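Local coordinates for protein mandelate racemase/muconate lactonizing enzyme/Enolase superfamily (Rhodobacter sphaeroides, PDB 2HZG) that belongs to the enolase superfamily, whose members pair an N-terminal capping domain with a TIM-barrel domain, and binds a sodium ion through acidic side chains, at residues R347-A350 / E351-R355. Residues are numbered along the deposited sequence; the frame is centred on the assembly and turned at random. Where two conformers were deposited one is given.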
ATOM      1  N   ARG A 347       2.941  17.357 -28.300  0.60 22.31           N
ATOM      2  CA  ARG A 347       3.994  17.584 -29.285  0.60 22.94           C
ATOM      3  C   ARG A 347       4.942  18.704 -28.856  0.60 22.96           C
ATOM      4  O   ARG A 347       4.525  19.655 -28.191  0.60 22.88           O
ATOM      5  CB  ARG A 347       3.377  17.876 -30.665  0.60 23.05           C
ATOM      6  CG  ARG A 347       2.412  16.793 -31.159  0.60 23.25           C
ATOM      7  CD  ARG A 347       3.123  15.570 -31.755  0.60 26.43           C
ATOM      8  NE  ARG A 347       3.364  14.428 -30.856  0.60 26.83           N
ATOM      9  CZ  ARG A 347       3.253  13.152 -31.247  0.60 28.10           C
ATOM     10  NH1 ARG A 347       2.867  12.880 -32.493  0.60 28.30           N
ATOM     11  NH2 ARG A 347       3.513  12.140 -30.409  0.60 24.82           N
ATOM     12  N   PRO A 348       6.229  18.593 -29.232  1.00 23.39           N
ATOM     13  CA  PRO A 348       7.196  19.626 -28.822  1.00 23.88           C
ATOM     14  C   PRO A 348       6.928  20.956 -29.544  1.00 24.62           C
ATOM     15  O   PRO A 348       6.384  20.956 -30.650  1.00 24.67           O
ATOM     16  CB  PRO A 348       8.538  19.048 -29.271  1.00 23.65           C
ATOM     17  CG  PRO A 348       8.205  18.150 -30.426  1.00 23.72           C
ATOM     18  CD  PRO A 348       6.874  17.531 -30.037  1.00 23.32           C
ATOM     19  N   ASP A 349       7.271  22.070 -28.915  1.00 25.53           N
ATOM     20  CA  ASP A 349       7.285  23.356 -29.626  1.00 26.96           C
ATOM     21  C   ASP A 349       8.584  23.470 -30.445  1.00 27.28           C
ATOM     22  O   ASP A 349       9.355  22.506 -30.540  1.00 26.87           O
ATOM     23  CB  ASP A 349       7.097  24.541 -28.652  1.00 26.94           C
ATOM     24  CG  ASP A 349       8.217  24.662 -27.599  1.00 27.67           C
ATOM     25  OD1 ASP A 349       9.334  24.147 -27.797  1.00 29.12           O
ATOM     26  OD2 ASP A 349       7.977  25.292 -26.548  1.00 29.96           O
ATOM     27  N   ALA A 350       8.838  24.644 -31.022  1.00 28.48           N
ATOM     28  CA  ALA A 350      10.016  24.831 -31.880  1.00 29.32           C
ATOM     29  C   ALA A 350      11.332  24.682 -31.113  1.00 29.59           C
ATOM     30  O   ALA A 350      12.351  24.331 -31.690  1.00 30.73           O
ATOM     31  CB  ALA A 350       9.955  26.184 -32.604  1.00 30.09           C
ATOM     32  N   GLU A 351      11.294  24.929 -29.809  1.00 29.72           N
ATOM     33  CA  GLU A 351      12.461  24.820 -28.953  1.00 29.87           C
ATOM     34  C   GLU A 351      12.676  23.398 -28.413  1.00 28.59           C
ATOM     35  O   GLU A 351      13.642  23.139 -27.704  1.00 28.55           O
ATOM     36  CB  GLU A 351      12.346  25.839 -27.820  1.00 31.01           C
ATOM     37  CG  GLU A 351      12.535  27.325 -28.270  1.00 35.59           C
ATOM     38  CD  GLU A 351      11.360  27.912 -29.087  1.00 41.50           C
ATOM     39  OE1 GLU A 351      10.179  27.762 -28.682  1.00 44.12           O
ATOM     40  OE2 GLU A 351      11.621  28.552 -30.142  1.00 44.75           O
ATOM     41  N   GLY A 352      11.777  22.480 -28.761  1.00 27.11           N
ATOM     42  CA  GLY A 352      11.864  21.079 -28.312  1.00 25.66           C
ATOM     43  C   GLY A 352      11.254  20.816 -26.942  1.00 24.29           C
ATOM     44  O   GLY A 352      11.449  19.741 -26.365  1.00 24.66           O
ATOM     45  N   LEU A 353      10.521  21.797 -26.420  1.00 22.49           N
ATOM     46  CA  LEU A 353       9.922  21.688 -25.099  1.00 21.97           C
ATOM     47  C   LEU A 353       8.473  21.196 -25.191  1.00 21.70           C
ATOM     48  O   LEU A 353       7.727  21.530 -26.145  1.00 21.39           O
ATOM     49  CB  LEU A 353       9.971  23.040 -24.380  1.00 22.24           C
ATOM     50  CG  LEU A 353      11.334  23.699 -24.161  1.00 22.85           C
ATOM     51  CD1 LEU A 353      11.139  25.009 -23.444  1.00 24.32           C
ATOM     52  CD2 LEU A 353      12.262  22.796 -23.367  1.00 24.97           C
ATOM     53  N   ILE A 354       8.066  20.409 -24.201  1.00 20.31           N
ATOM     54  CA  ILE A 354       6.669  19.995 -24.108  1.00 18.62           C
ATOM     55  C   ILE A 354       6.044  20.532 -22.829  1.00 18.42           C
ATOM     56  O   ILE A 354       6.736  20.959 -21.911  1.00 18.09           O
ATOM     57  CB  ILE A 354       6.498  18.442 -24.181  1.00 18.70           C
ATOM     58  CG1 ILE A 354       7.236  17.738 -23.015  1.00 17.21           C
ATOM     59  CG2 ILE A 354       6.881  17.888 -25.595  1.00 16.45           C
ATOM     60  CD1 ILE A 354       6.758  16.253 -22.811  1.00 18.34           C
ATOM     61  N   ARG A 355       4.726  20.491 -22.742  1.00 18.34           N
ATOM     62  CA  ARG A 355       4.088  21.092 -21.575  1.00 17.58           C
ATOM     63  C   ARG A 355       2.742  20.469 -21.314  1.00 16.61           C
ATOM     64  O   ARG A 355       2.155  19.834 -22.208  1.00 16.64           O
ATOM     65  CB  ARG A 355       3.999  22.625 -21.718  1.00 18.30           C
ATOM     66  CG  ARG A 355       2.998  23.145 -22.751  1.00 19.78           C
ATOM     67  CD  ARG A 355       3.247  24.616 -23.021  1.00 24.30           C
ATOM     68  NE  ARG A 355       4.545  24.793 -23.676  1.00 26.20           N
ATOM     69  CZ  ARG A 355       5.393  25.786 -23.430  1.00 26.23           C
ATOM     70  NH1 ARG A 355       5.089  26.709 -22.527  1.00 24.83           N
ATOM     71  NH2 ARG A 355       6.552  25.843 -24.094  1.00 26.21           N
TER
HETATM   72  O   HOH W   1       3.760  20.713 -25.679  1.00 19.39           O
HETATM   73  O   HOH W   2       9.677  27.232 -26.112  1.00 37.23           O
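Asp349 and Gly352 close a type I beta turn at the tip of a surface loop that folds back on itself between helices 336-340 and 368-374 of the barrel domain, and the aspartate's side chain ties it together. Its CG sits between its own backbone N and carbonyl carbon (chi1 62°), which brings the carboxylate to the backbone of 351-353. There Asp349 OD1 accepts Leu353 N at 3.0 Å, met from above the carboxylate plane, and, in a weak Asx turn that suits a short acidic side chain, Glu351 N at 2.9 Å. Asp349 OD2 forms a salt bridge with Arg355 NH2 at 2.9 Å, a weak, poorly aimed hydrogen bond; the side chains cross at about a right angle, the guanidinium edge-on, its plane 50° from the carboxylate. Arg355 NH1 also binds Ser131 O, linking the loop to the segment just before barrel strand 135-141. Gly352 suits its positive phi (85°), where a side chain would collide with Glu351 O. Pro348, a rigid apolar ring, sets CB 4.2 Å from Ile354 CG2, while Asp349 N donates to Leu353 O at 2.9 Å. Glu351, bent at chi2, brings OE1 to 3.8 Å from Asp349 OD1, probably like-charged, and one water donates to both Glu351 OE1 (2.7 Å) and Asp349 OD2 (2.6 Å).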